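Local coordinates for protein cyclopenase asqI (Emericella nidulans, PDB 5YY3) that converts 4'-methoxycyclopenin into 4'-methoxyviridicatin as a zinc-dependent cyclopenase of aspoquinolone biosynthesis, releasing methyl isocyanate, at residues Asn426-Gln432 with Pro466-Gln472; Ile444-Leu448 with Met562-Gly566; Arg492-Ala496 with Trp507-Asp511. All coordinates share one frame; numbering follows the deposited sequence.

Contact 1 (Asn426-Gln432 with Pro466-Gln472); sequences NLVVRLQ and PYEWNVQ
Arg430 and Glu468 lie side by side on one face of an antiparallel strand pair and point the same way. Arg430 NE donates to Glu468 OE2 at 3.3 Å, making a salt bridge. The carboxylate oxygen sits at the edge of the guanidinium, in its plane. From the other side of the bond, NE stands above the carboxylate plane, so the two flat groups do not pair edge to edge. A weak bond from Arg430 NH2 reaches the same oxygen. The Arg430 chain bends at chi3 (-93°), which turns the guanidinium toward Glu468. Asn470 ND2 lies over one guanidinium face and gives a weak bond to Glu468 OE2. Asn470 OD1 rests against Val428 CB at 3.7 Å. A water that donates to Asn426 O also lies close to Asn470 OD1, at a separation too short to be trusted.

The opposite face is largely apolar. Leu427 CD1 meets Trp469 CE3 obliquely at 3.6 Å. At the end of the ladder, Gln432 NE2 donates to Tyr467 O (3.1 Å) from above the carbonyl plane. Paired backbone bonds join Val428 to Asn470 and Arg430 to Glu468.

Strand 523-528 pairs with the other edge of strand 461-475. Strand 571-580 packs on Leu427, Val429 and Trp469, and strand 487-497 on Trp469 and Val471. Trp469 NE1 bonds to Asp511.

Contact 2 (Ile444-Leu448 with Met562-Gly566); sequences ITTFL and MLPVG
Leu563 CD2 meets Ile444 CD1 at 3.7 Å, the first touch along the loop, and the two side chains cross at a slant. Ile444 is extended beyond CG1 (chi2 -178°), which carries CD1 out to the leucine. Leu563 CB points at strand 443-449 and lies 3.9 Å from Thr446 CG2, so this one leucine touches two residues of the strand.

Pro564 CB points away from the strand. The residue takes part through its backbone, because Pro564 O lies 3.5 Å from Thr446 CG2.

Val565 supplies the polar link. Thr446 OG1 donates to Val565 O, but the modelled length of this bond, 2.5 Å, is very short and doubtful. Thr446 holds OG1 between its backbone N and carbonyl carbon (chi1 65°). This rotation sends the hydroxyl toward Val565 O and leaves CG2 against Leu563 and Pro564 O. Tyr644 O is a second, weak partner of the same hydroxyl, which has one proton to share. Val565 CG2 meets Leu448 CD1 at 4.0 Å, the two side chains crossing at about a right angle.

The contact is buried between the sheet of the Ig-like domain and a helix. Strand 443-449 runs between strands 461-475 and 636-644. On the far side of the loop, helix 210-231 packs on Pro564 and Val565, and Glu228 of this helix accepts a bond from Val565 N.

Contact 3 (Arg492-Ala496 with Trp507-Asp511); sequences RLFIA and WIEMD
Ala496 CB sits over the six-membered ring of Trp507, 3.4 Å from its centroid. This is a CH-pi contact close to the ring normal. Trp507 CG lies beside its own backbone N (chi1 -77°), and the indole lies against Phe494, Ile495 and Ala496 of the neighbouring strand. Its CE3 touches Phe494 CB at 3.5 Å. Phe494 in turn receives Glu509 CG over one face, offset toward the rim and 4.2 Å from the ring centroid. Glu509 CB and CG lie along the CE2-CZ side of the ring.

Beside Leu493 and Ile495, Met510 puts CG next to its backbone N (chi1 -66°), against Ile495 CG1 at 3.7 Å. The turn at chi2 (-62°) then brings SD near Ile495 CD1. Met510 CB meets Leu493 CD2 at 3.7 Å.

Leu493 O accepts two backbone bonds, from Met510 N at 2.8 Å and from Asp511 N at 3.3 Å. Both donors come from the same face of its carbonyl plane. Met510 and Asp511 thus both face Leu493, and the register slips by one residue. This is a classic beta bulge, set in the hairpin of strands 487-497 and 508-517 in the hemocyanin-type Ig-like domain.

In the fold
All three contacts reach one mixed sheet of the Ig-like domain, and their centres lie about 13 to 15 Å apart. Contacts 1 and 3 pair strands within it, and contact 2 sets loop 562-566 against strand 443-449. Contacts 1 and 3 meet where Trp469 CD1 lies 3.5 Å from Leu493 CD2. Contacts 1 and 2 meet through Tyr467 CE2 and Leu563 CD1, 3.5 Å apart. Contacts 2 and 3 meet at Pro564 CD and Ile495 CD1, 3.8 Å apart. Along the chain, contact 3 is nested within the loop closed by contact 2. None lies at the zinc site of His186, His190 and His218. Helix 210-231, which carries His218, packs on contacts 2 and 3.

Contact 1 (Asn426-Gln432 with Pro466-Gln472)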
ATOM      1  N   ASN A 426      12.656  20.900 -34.374  1.00 30.44           N
ATOM      2  CA  ASN A 426      13.057  21.494 -33.103  1.00 27.15           C
ATOM      3  C   ASN A 426      11.906  21.851 -32.176  1.00 26.16           C
ATOM      4  O   ASN A 426      11.871  22.939 -31.611  1.00 25.64           O
ATOM      5  CB  ASN A 426      13.904  22.749 -33.351  1.00 34.41           C
ATOM      6  CG  ASN A 426      15.318  22.418 -33.817  1.00 31.10           C
ATOM      7  OD1 ASN A 426      15.749  22.842 -34.883  1.00 35.12           O
ATOM      8  ND2 ASN A 426      16.036  21.663 -33.019  1.00 38.80           N
ATOM      9  N   LEU A 427      10.970  20.932 -32.003  1.00 24.89           N
ATOM     10  CA  LEU A 427       9.876  21.162 -31.076  1.00 24.35           C
ATOM     11  C   LEU A 427      10.400  21.098 -29.647  1.00 25.37           C
ATOM     12  O   LEU A 427      11.086  20.150 -29.277  1.00 25.32           O
ATOM     13  CB  LEU A 427       8.761  20.129 -31.289  1.00 27.95           C
ATOM     14  CG  LEU A 427       7.559  20.205 -30.348  1.00 26.94           C
ATOM     15  CD1 LEU A 427       6.891  21.563 -30.477  1.00 25.73           C
ATOM     16  CD2 LEU A 427       6.569  19.081 -30.654  1.00 25.02           C
ATOM     17  N   VAL A 428      10.087  22.111 -28.850  1.00 22.87           N
ATOM     18  CA  VAL A 428      10.495  22.124 -27.461  1.00 27.19           C
ATOM     19  C   VAL A 428       9.311  22.494 -26.529  1.00 27.03           C
ATOM     20  O   VAL A 428       8.496  23.362 -26.860  1.00 25.77           O
ATOM     21  CB  VAL A 428      11.678  23.110 -27.239  1.00 25.33           C
ATOM     22  CG1 VAL A 428      12.116  23.106 -25.801  1.00 29.65           C
ATOM     23  CG2 VAL A 428      12.870  22.750 -28.132  1.00 21.84           C
ATOM     24  N   VAL A 429       9.212  21.820 -25.384  1.00 26.04           N
ATOM     25  CA  VAL A 429       8.348  22.276 -24.286  1.00 29.65           C
ATOM     26  C   VAL A 429       9.253  22.672 -23.105  1.00 27.83           C
ATOM     27  O   VAL A 429      10.091  21.869 -22.684  1.00 24.80           O
ATOM     28  CB  VAL A 429       7.321  21.171 -23.857  1.00 23.51           C
ATOM     29  CG1 VAL A 429       6.335  21.704 -22.830  1.00 24.65           C
ATOM     30  CG2 VAL A 429       6.564  20.641 -25.082  1.00 21.76           C
ATOM     31  N   ARG A 430       9.116  23.905 -22.603  1.00 27.01           N
ATOM     32  CA  ARG A 430      10.043  24.462 -21.592  1.00 27.31           C
ATOM     33  C   ARG A 430       9.332  25.233 -20.524  1.00 20.82           C
ATOM     34  O   ARG A 430       8.260  25.764 -20.767  1.00 22.33           O
ATOM     35  CB  ARG A 430      11.022  25.501 -22.163  1.00 32.99           C
ATOM     36  CG  ARG A 430      11.407  25.404 -23.577  1.00 31.87           C
ATOM     37  CD  ARG A 430      12.677  26.220 -23.802  1.00 39.10           C
ATOM     38  NE  ARG A 430      12.469  27.592 -24.238  1.00 31.81           N
ATOM     39  CZ  ARG A 430      13.445  28.314 -24.771  1.00 38.98           C
ATOM     40  NH1 ARG A 430      14.651  27.773 -24.879  1.00 38.69           N
ATOM     41  NH2 ARG A 430      13.235  29.559 -25.187  1.00 34.26           N
ATOM     42  N   LEU A 431      10.000  25.421 -19.394  1.00 23.29           N
ATOM     43  CA  LEU A 431       9.592  26.441 -18.439  1.00 25.35           C
ATOM     44  C   LEU A 431       9.775  27.828 -19.050  1.00 30.75           C
ATOM     45  O   LEU A 431      10.620  28.037 -19.928  1.00 32.28           O
ATOM     46  CB  LEU A 431      10.406  26.337 -17.150  1.00 26.22           C
ATOM     47  CG  LEU A 431      10.222  25.079 -16.304  1.00 25.40           C
ATOM     48  CD1 LEU A 431      11.305  25.008 -15.236  1.00 23.43           C
ATOM     49  CD2 LEU A 431       8.836  25.096 -15.665  1.00 23.13           C
ATOM     50  N   GLN A 432       8.979  28.778 -18.586  1.00 27.96           N
ATOM     51  CA  GLN A 432       9.171  30.147 -19.004  1.00 27.31           C
ATOM     52  C   GLN A 432      10.361  30.742 -18.256  1.00 31.68           C
ATOM     53  O   GLN A 432      11.165  31.478 -18.829  1.00 29.77           O
ATOM     54  CB  GLN A 432       7.919  30.964 -18.754  1.00 26.46           C
ATOM     55  CG  GLN A 432       6.809  30.704 -19.738  1.00 28.25           C
ATOM     56  CD  GLN A 432       5.665  31.652 -19.508  1.00 28.15           C
ATOM     57  OE1 GLN A 432       5.874  32.855 -19.309  1.00 27.86           O
ATOM     58  NE2 GLN A 432       4.450  31.120 -19.489  1.00 27.79           N
ATOM     59  N   PRO A 466       4.807  28.152 -14.952  1.00 24.80           N
ATOM     60  CA  PRO A 466       4.557  28.665 -16.301  1.00 25.02           C
ATOM     61  C   PRO A 466       5.397  27.942 -17.350  1.00 25.99           C
ATOM     62  O   PRO A 466       6.601  27.753 -17.158  1.00 28.07           O
ATOM     63  CB  PRO A 466       4.954  30.138 -16.197  1.00 24.18           C
ATOM     64  CG  PRO A 466       4.724  30.463 -14.751  1.00 26.82           C
ATOM     65  CD  PRO A 466       5.123  29.232 -14.002  1.00 21.59           C
ATOM     66  N   TYR A 467       4.754  27.515 -18.435  1.00 23.48           N
ATOM     67  CA  TYR A 467       5.471  26.852 -19.510  1.00 24.97           C
ATOM     68  C   TYR A 467       5.195  27.534 -20.848  1.00 24.03           C
ATOM     69  O   TYR A 467       4.329  28.398 -20.977  1.00 22.90           O
ATOM     70  CB  TYR A 467       5.117  25.354 -19.584  1.00 17.94           C
ATOM     71  CG  TYR A 467       3.740  25.038 -20.130  1.00 22.02           C
ATOM     72  CD1 TYR A 467       3.520  24.942 -21.502  1.00 22.95           C
ATOM     73  CD2 TYR A 467       2.659  24.809 -19.276  1.00 22.22           C
ATOM     74  CE1 TYR A 467       2.259  24.662 -22.016  1.00 20.91           C
ATOM     75  CE2 TYR A 467       1.385  24.505 -19.779  1.00 21.94           C
ATOM     76  CZ  TYR A 467       1.196  24.438 -21.154  1.00 22.77           C
ATOM     77  OH  TYR A 467      -0.054  24.153 -21.683  1.00 26.38           O
ATOM     78  N   GLU A 468       5.958  27.128 -21.840  1.00 21.70           N
ATOM     79  CA  GLU A 468       5.775  27.605 -23.187  1.00 24.84           C
ATOM     80  C   GLU A 468       6.160  26.464 -24.100  1.00 21.04           C
ATOM     81  O   GLU A 468       6.833  25.535 -23.681  1.00 25.67           O
ATOM     82  CB  GLU A 468       6.643  28.831 -23.460  1.00 26.81           C
ATOM     83  CG  GLU A 468       8.102  28.449 -23.690  1.00 29.65           C
ATOM     84  CD  GLU A 468       9.020  29.632 -23.875  1.00 38.23           C
ATOM     85  OE1 GLU A 468       8.881  30.641 -23.128  1.00 34.69           O
ATOM     86  OE2 GLU A 468       9.877  29.538 -24.789  1.00 36.35           O
ATOM     87  N   TRP A 469       5.727  26.503 -25.341  1.00 21.41           N
ATOM     88  CA  TRP A 469       6.338  25.621 -26.301  1.00 23.56           C
ATOM     89  C   TRP A 469       6.819  26.464 -27.467  1.00 25.29           C
ATOM     90  O   TRP A 469       6.345  27.598 -27.688  1.00 22.21           O
ATOM     91  CB  TRP A 469       5.380  24.519 -26.759  1.00 22.64           C
ATOM     92  CG  TRP A 469       4.151  24.973 -27.495  1.00 22.86           C
ATOM     93  CD1 TRP A 469       3.036  25.541 -26.954  1.00 24.16           C
ATOM     94  CD2 TRP A 469       3.906  24.876 -28.910  1.00 22.83           C
ATOM     95  NE1 TRP A 469       2.100  25.791 -27.940  1.00 23.35           N
ATOM     96  CE2 TRP A 469       2.610  25.395 -29.149  1.00 23.70           C
ATOM     97  CE3 TRP A 469       4.652  24.390 -29.994  1.00 21.52           C
ATOM     98  CZ2 TRP A 469       2.048  25.463 -30.436  1.00 23.81           C
ATOM     99  CZ3 TRP A 469       4.088  24.449 -31.276  1.00 25.20           C
ATOM    100  CH2 TRP A 469       2.799  24.986 -31.481  1.00 23.24           C
ATOM    101  N   ASN A 470       7.791  25.934 -28.189  1.00 21.30           N
ATOM    102  CA  ASN A 470       8.189  26.570 -29.417  1.00 23.20           C
ATOM    103  C   ASN A 470       8.560  25.506 -30.436  1.00 27.79           C
ATOM    104  O   ASN A 470       8.759  24.331 -30.083  1.00 24.29           O
ATOM    105  CB  ASN A 470       9.330  27.567 -29.184  1.00 27.46           C
ATOM    106  CG  ASN A 470      10.524  26.947 -28.487  1.00 26.90           C
ATOM    107  OD1 ASN A 470      11.325  26.244 -29.109  1.00 30.78           O
ATOM    108  ND2 ASN A 470      10.664  27.223 -27.196  1.00 26.48           N
ATOM    109  N   VAL A 471       8.608  25.915 -31.703  1.00 22.76           N
ATOM    110  CA  VAL A 471       8.888  24.998 -32.785  1.00 25.30           C
ATOM    111  C   VAL A 471       9.462  25.810 -33.942  1.00 29.03           C
ATOM    112  O   VAL A 471       9.210  27.017 -34.076  1.00 29.11           O
ATOM    113  CB  VAL A 471       7.617  24.224 -33.227  1.00 25.22           C
ATOM    114  CG1 VAL A 471       6.632  25.153 -33.884  1.00 23.50           C
ATOM    115  CG2 VAL A 471       7.952  23.042 -34.169  1.00 26.53           C
ATOM    116  N   GLN A 472      10.261  25.152 -34.765  1.00 26.10           N
ATOM    117  CA  GLN A 472      10.877  25.826 -35.881  1.00 27.34           C
ATOM    118  C   GLN A 472      10.073  25.529 -37.141  1.00 27.67           C
ATOM    119  O   GLN A 472       9.722  24.375 -37.417  1.00 24.96           O
ATOM    120  CB  GLN A 472      12.322  25.381 -36.016  1.00 27.08           C
ATOM    121  CG  GLN A 472      13.166  26.244 -36.908  1.00 36.65           C
ATOM    122  CD  GLN A 472      14.627  25.818 -36.876  1.00 39.18           C
ATOM    123  OE1 GLN A 472      15.203  25.607 -35.795  1.00 36.82           O
ATOM    124  NE2 GLN A 472      15.227  25.665 -38.056  1.00 40.90           N
TER
HETATM  125  O   HOH W   1      12.314  25.660 -31.340  1.00 32.79           O

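Contact 2 (Ile444-Leu448 with Met562-Gly566)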
ATOM      1  N   ILE A 444       9.736  20.174 -17.193  1.00 23.31           N
ATOM      2  CA  ILE A 444       8.781  21.130 -16.655  1.00 24.06           C
ATOM      3  C   ILE A 444       8.112  20.612 -15.368  1.00 26.55           C
ATOM      4  O   ILE A 444       8.307  19.455 -14.956  1.00 23.08           O
ATOM      5  CB  ILE A 444       7.726  21.493 -17.718  1.00 20.02           C
ATOM      6  CG1 ILE A 444       6.935  20.262 -18.158  1.00 22.19           C
ATOM      7  CG2 ILE A 444       8.411  22.139 -18.944  1.00 21.91           C
ATOM      8  CD1 ILE A 444       5.888  20.566 -19.253  1.00 19.90           C
ATOM      9  N   THR A 445       7.329  21.476 -14.731  1.00 26.53           N
ATOM     10  CA  THR A 445       6.990  21.267 -13.328  1.00 25.45           C
ATOM     11  C   THR A 445       5.522  21.549 -12.949  1.00 24.26           C
ATOM     12  O   THR A 445       4.944  22.576 -13.307  1.00 23.28           O
ATOM     13  CB  THR A 445       7.897  22.140 -12.456  1.00 23.78           C
ATOM     14  OG1 THR A 445       9.244  21.945 -12.878  1.00 27.87           O
ATOM     15  CG2 THR A 445       7.775  21.767 -10.990  1.00 25.34           C
ATOM     16  N   THR A 446       4.942  20.616 -12.212  1.00 24.85           N
ATOM     17  CA  THR A 446       3.638  20.810 -11.608  1.00 25.23           C
ATOM     18  C   THR A 446       3.806  20.870 -10.098  1.00 24.92           C
ATOM     19  O   THR A 446       4.851  20.481  -9.565  1.00 25.89           O
ATOM     20  CB  THR A 446       2.692  19.679 -11.958  1.00 22.74           C
ATOM     21  OG1 THR A 446       3.182  18.468 -11.370  1.00 17.39           O
ATOM     22  CG2 THR A 446       2.597  19.517 -13.480  1.00 19.07           C
ATOM     23  N   PHE A 447       2.784  21.348  -9.406  1.00 23.36           N
ATOM     24  CA  PHE A 447       2.809  21.355  -7.954  1.00 25.10           C
ATOM     25  C   PHE A 447       1.427  21.031  -7.398  1.00 25.83           C
ATOM     26  O   PHE A 447       0.399  21.261  -8.046  1.00 21.08           O
ATOM     27  CB  PHE A 447       3.311  22.701  -7.415  1.00 25.34           C
ATOM     28  CG  PHE A 447       2.625  23.908  -8.013  1.00 24.61           C
ATOM     29  CD1 PHE A 447       1.424  24.374  -7.493  1.00 23.87           C
ATOM     30  CD2 PHE A 447       3.202  24.599  -9.070  1.00 25.02           C
ATOM     31  CE1 PHE A 447       0.794  25.499  -8.036  1.00 26.08           C
ATOM     32  CE2 PHE A 447       2.583  25.722  -9.610  1.00 26.94           C
ATOM     33  CZ  PHE A 447       1.372  26.167  -9.094  1.00 26.19           C
ATOM     34  N   LEU A 448       1.422  20.468  -6.199  1.00 23.13           N
ATOM     35  CA  LEU A 448       0.193  20.194  -5.482  1.00 22.63           C
ATOM     36  C   LEU A 448       0.193  21.076  -4.252  1.00 21.24           C
ATOM     37  O   LEU A 448       1.000  20.885  -3.366  1.00 24.66           O
ATOM     38  CB  LEU A 448       0.086  18.707  -5.114  1.00 19.07           C
ATOM     39  CG  LEU A 448      -0.065  17.853  -6.379  1.00 21.67           C
ATOM     40  CD1 LEU A 448       0.626  16.512  -6.292  1.00 18.48           C
ATOM     41  CD2 LEU A 448      -1.539  17.669  -6.749  1.00 17.87           C
ATOM     42  N   MET A 562      -3.714  22.052 -17.087  1.00 21.76           N
ATOM     43  CA  MET A 562      -3.268  21.888 -18.473  1.00 20.57           C
ATOM     44  C   MET A 562      -2.242  20.787 -18.579  1.00 21.57           C
ATOM     45  O   MET A 562      -2.231  20.019 -19.537  1.00 21.85           O
ATOM     46  CB  MET A 562      -2.702  23.195 -19.024  1.00 22.04           C
ATOM     47  CG  MET A 562      -3.782  24.163 -19.502  1.00 19.78           C
ATOM     48  SD  MET A 562      -4.571  23.580 -21.012  1.00 23.31           S
ATOM     49  CE  MET A 562      -3.210  23.756 -22.172  1.00 19.18           C
ATOM     50  N   LEU A 563      -1.381  20.701 -17.573  1.00 21.79           N
ATOM     51  CA  LEU A 563      -0.364  19.657 -17.545  1.00 21.96           C
ATOM     52  C   LEU A 563      -0.820  18.472 -16.708  1.00 20.15           C
ATOM     53  O   LEU A 563      -1.311  18.661 -15.599  1.00 21.06           O
ATOM     54  CB  LEU A 563       0.948  20.218 -16.991  1.00 18.28           C
ATOM     55  CG  LEU A 563       2.144  20.556 -17.873  1.00 20.48           C
ATOM     56  CD1 LEU A 563       1.736  21.114 -19.198  1.00 21.37           C
ATOM     57  CD2 LEU A 563       3.056  21.517 -17.135  1.00 24.26           C
ATOM     58  N   PRO A 564      -0.660  17.248 -17.233  1.00 18.75           N
ATOM     59  CA  PRO A 564      -0.759  16.090 -16.343  1.00 19.58           C
ATOM     60  C   PRO A 564       0.189  16.275 -15.166  1.00 19.28           C
ATOM     61  O   PRO A 564       1.230  16.877 -15.358  1.00 17.98           O
ATOM     62  CB  PRO A 564      -0.333  14.928 -17.233  1.00 20.28           C
ATOM     63  CG  PRO A 564      -0.749  15.369 -18.619  1.00 17.99           C
ATOM     64  CD  PRO A 564      -0.487  16.852 -18.641  1.00 20.65           C
ATOM     65  N   VAL A 565      -0.176  15.792 -13.984  1.00 19.43           N
ATOM     66  CA  VAL A 565       0.582  16.052 -12.763  1.00 22.34           C
ATOM     67  C   VAL A 565       2.042  15.527 -12.843  1.00 23.03           C
ATOM     68  O   VAL A 565       2.952  16.123 -12.262  1.00 20.70           O
ATOM     69  CB  VAL A 565      -0.157  15.451 -11.527  1.00 18.74           C
ATOM     70  CG1 VAL A 565      -0.258  13.937 -11.616  1.00 19.54           C
ATOM     71  CG2 VAL A 565       0.494  15.877 -10.205  1.00 16.20           C
ATOM     72  N   GLY A 566       2.265  14.439 -13.581  1.00 19.48           N
ATOM     73  CA  GLY A 566       3.599  13.889 -13.732  1.00 19.42           C
ATOM     74  C   GLY A 566       4.048  13.044 -12.554  1.00 20.93           C
ATOM     75  O   GLY A 566       3.242  12.667 -11.698  1.00 21.47           O
TER

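Contact 3 (Arg492-Ala496 with Trp507-Asp511)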
ATOM      1  N   ARG A 492      -0.679  22.537 -34.726  1.00 23.19           N
ATOM      2  CA  ARG A 492      -1.513  21.800 -33.789  1.00 24.85           C
ATOM      3  C   ARG A 492      -0.663  20.969 -32.837  1.00 24.51           C
ATOM      4  O   ARG A 492       0.040  20.045 -33.265  1.00 24.97           O
ATOM      5  CB  ARG A 492      -2.493  20.900 -34.545  1.00 26.80           C
ATOM      6  CG  ARG A 492      -3.296  21.638 -35.584  1.00 24.03           C
ATOM      7  CD  ARG A 492      -4.067  20.680 -36.449  1.00 27.02           C
ATOM      8  NE  ARG A 492      -4.882  21.408 -37.404  1.00 29.83           N
ATOM      9  CZ  ARG A 492      -6.135  21.771 -37.188  1.00 32.14           C
ATOM     10  NH1 ARG A 492      -6.725  21.450 -36.045  1.00 29.02           N
ATOM     11  NH2 ARG A 492      -6.795  22.445 -38.117  1.00 35.10           N
ATOM     12  N   LEU A 493      -0.737  21.298 -31.553  1.00 18.00           N
ATOM     13  CA  LEU A 493       0.097  20.654 -30.542  1.00 22.01           C
ATOM     14  C   LEU A 493      -0.681  19.690 -29.632  1.00 25.16           C
ATOM     15  O   LEU A 493      -1.700  20.062 -29.031  1.00 24.21           O
ATOM     16  CB  LEU A 493       0.786  21.712 -29.676  1.00 19.91           C
ATOM     17  CG  LEU A 493       1.528  21.194 -28.440  1.00 21.26           C
ATOM     18  CD1 LEU A 493       2.807  20.499 -28.809  1.00 19.25           C
ATOM     19  CD2 LEU A 493       1.782  22.307 -27.443  1.00 23.67           C
ATOM     20  N   PHE A 494      -0.170  18.462 -29.541  1.00 21.80           N
ATOM     21  CA  PHE A 494      -0.698  17.422 -28.674  1.00 19.65           C
ATOM     22  C   PHE A 494       0.419  16.818 -27.814  1.00 24.78           C
ATOM     23  O   PHE A 494       1.595  16.798 -28.220  1.00 23.31           O
ATOM     24  CB  PHE A 494      -1.354  16.306 -29.496  1.00 21.57           C
ATOM     25  CG  PHE A 494      -2.636  16.705 -30.194  1.00 23.78           C
ATOM     26  CD1 PHE A 494      -2.604  17.402 -31.398  1.00 21.76           C
ATOM     27  CD2 PHE A 494      -3.874  16.321 -29.675  1.00 21.89           C
ATOM     28  CE1 PHE A 494      -3.780  17.748 -32.057  1.00 22.68           C
ATOM     29  CE2 PHE A 494      -5.059  16.655 -30.326  1.00 26.05           C
ATOM     30  CZ  PHE A 494      -5.016  17.372 -31.524  1.00 25.67           C
ATOM     31  N   ILE A 495       0.058  16.322 -26.630  1.00 23.26           N
ATOM     32  CA  ILE A 495       0.971  15.506 -25.833  1.00 23.80           C
ATOM     33  C   ILE A 495       0.312  14.191 -25.442  1.00 24.30           C
ATOM     34  O   ILE A 495      -0.910  14.050 -25.474  1.00 22.08           O
ATOM     35  CB  ILE A 495       1.443  16.223 -24.549  1.00 23.27           C
ATOM     36  CG1 ILE A 495       0.268  16.414 -23.566  1.00 19.67           C
ATOM     37  CG2 ILE A 495       2.183  17.540 -24.899  1.00 17.81           C
ATOM     38  CD1 ILE A 495       0.657  17.113 -22.261  1.00 18.51           C
ATOM     39  N   ALA A 496       1.143  13.227 -25.072  1.00 23.56           N
ATOM     40  CA  ALA A 496       0.678  11.915 -24.676  1.00 22.33           C
ATOM     41  C   ALA A 496       1.697  11.308 -23.725  1.00 24.12           C
ATOM     42  O   ALA A 496       2.902  11.456 -23.930  1.00 22.88           O
ATOM     43  CB  ALA A 496       0.473  11.031 -25.880  1.00 20.80           C
ATOM     44  N   TRP A 507      -4.051  10.972 -27.035  1.00 20.29           N
ATOM     45  CA  TRP A 507      -3.394  12.230 -27.274  1.00 20.58           C
ATOM     46  C   TRP A 507      -4.243  13.370 -26.745  1.00 21.27           C
ATOM     47  O   TRP A 507      -5.438  13.467 -27.037  1.00 24.16           O
ATOM     48  CB  TRP A 507      -3.078  12.396 -28.760  1.00 19.41           C
ATOM     49  CG  TRP A 507      -1.902  11.580 -29.127  1.00 17.52           C
ATOM     50  CD1 TRP A 507      -1.901  10.269 -29.538  1.00 21.98           C
ATOM     51  CD2 TRP A 507      -0.526  11.984 -29.071  1.00 18.52           C
ATOM     52  NE1 TRP A 507      -0.610   9.846 -29.762  1.00 20.09           N
ATOM     53  CE2 TRP A 507       0.252  10.880 -29.483  1.00 22.00           C
ATOM     54  CE3 TRP A 507       0.122  13.179 -28.731  1.00 19.71           C
ATOM     55  CZ2 TRP A 507       1.644  10.931 -29.556  1.00 20.32           C
ATOM     56  CZ3 TRP A 507       1.517  13.228 -28.801  1.00 21.99           C
ATOM     57  CH2 TRP A 507       2.259  12.112 -29.210  1.00 21.82           C
ATOM     58  N   ILE A 508      -3.598  14.211 -25.946  1.00 21.59           N
ATOM     59  CA  ILE A 508      -4.207  15.364 -25.293  1.00 20.48           C
ATOM     60  C   ILE A 508      -3.893  16.660 -26.059  1.00 24.41           C
ATOM     61  O   ILE A 508      -2.720  16.974 -26.292  1.00 21.90           O
ATOM     62  CB  ILE A 508      -3.678  15.506 -23.861  1.00 20.35           C
ATOM     63  CG1 ILE A 508      -4.045  14.285 -23.016  1.00 20.08           C
ATOM     64  CG2 ILE A 508      -4.141  16.813 -23.239  1.00 18.86           C
ATOM     65  CD1 ILE A 508      -3.367  14.271 -21.650  1.00 23.84           C
ATOM     66  N   GLU A 509      -4.925  17.414 -26.443  1.00 23.11           N
ATOM     67  CA  GLU A 509      -4.713  18.648 -27.182  1.00 23.20           C
ATOM     68  C   GLU A 509      -4.229  19.748 -26.251  1.00 22.30           C
ATOM     69  O   GLU A 509      -4.818  19.984 -25.204  1.00 25.60           O
ATOM     70  CB  GLU A 509      -5.990  19.093 -27.910  1.00 26.90           C
ATOM     71  CG  GLU A 509      -5.721  20.212 -28.950  1.00 26.59           C
ATOM     72  CD  GLU A 509      -6.984  20.880 -29.478  1.00 32.16           C
ATOM     73  OE1 GLU A 509      -8.079  20.425 -29.112  1.00 33.13           O
ATOM     74  OE2 GLU A 509      -6.886  21.873 -30.250  1.00 31.66           O
ATOM     75  N   MET A 510      -3.161  20.432 -26.648  1.00 23.36           N
ATOM     76  CA  MET A 510      -2.538  21.443 -25.803  1.00 18.66           C
ATOM     77  C   MET A 510      -2.587  22.836 -26.429  1.00 21.77           C
ATOM     78  O   MET A 510      -2.524  23.858 -25.727  1.00 22.60           O
ATOM     79  CB  MET A 510      -1.089  21.043 -25.508  1.00 20.31           C
ATOM     80  CG  MET A 510      -0.978  19.762 -24.660  1.00 22.06           C
ATOM     81  SD  MET A 510      -1.755  19.976 -23.033  1.00 20.79           S
ATOM     82  CE  MET A 510      -0.542  21.054 -22.268  1.00 19.54           C
ATOM     83  N   ASP A 511      -2.714  22.883 -27.753  1.00 22.05           N
ATOM     84  CA  ASP A 511      -2.719  24.171 -28.438  1.00 25.08           C
ATOM     85  C   ASP A 511      -3.011  24.039 -29.919  1.00 24.76           C
ATOM     86  O   ASP A 511      -2.794  22.982 -30.527  1.00 22.34           O
ATOM     87  CB  ASP A 511      -1.377  24.889 -28.266  1.00 23.36           C
ATOM     88  CG  ASP A 511      -1.519  26.402 -28.288  1.00 22.66           C
ATOM     89  OD1 ASP A 511      -2.632  26.899 -28.584  1.00 25.36           O
ATOM     90  OD2 ASP A 511      -0.517  27.092 -28.004  1.00 23.10           O
TER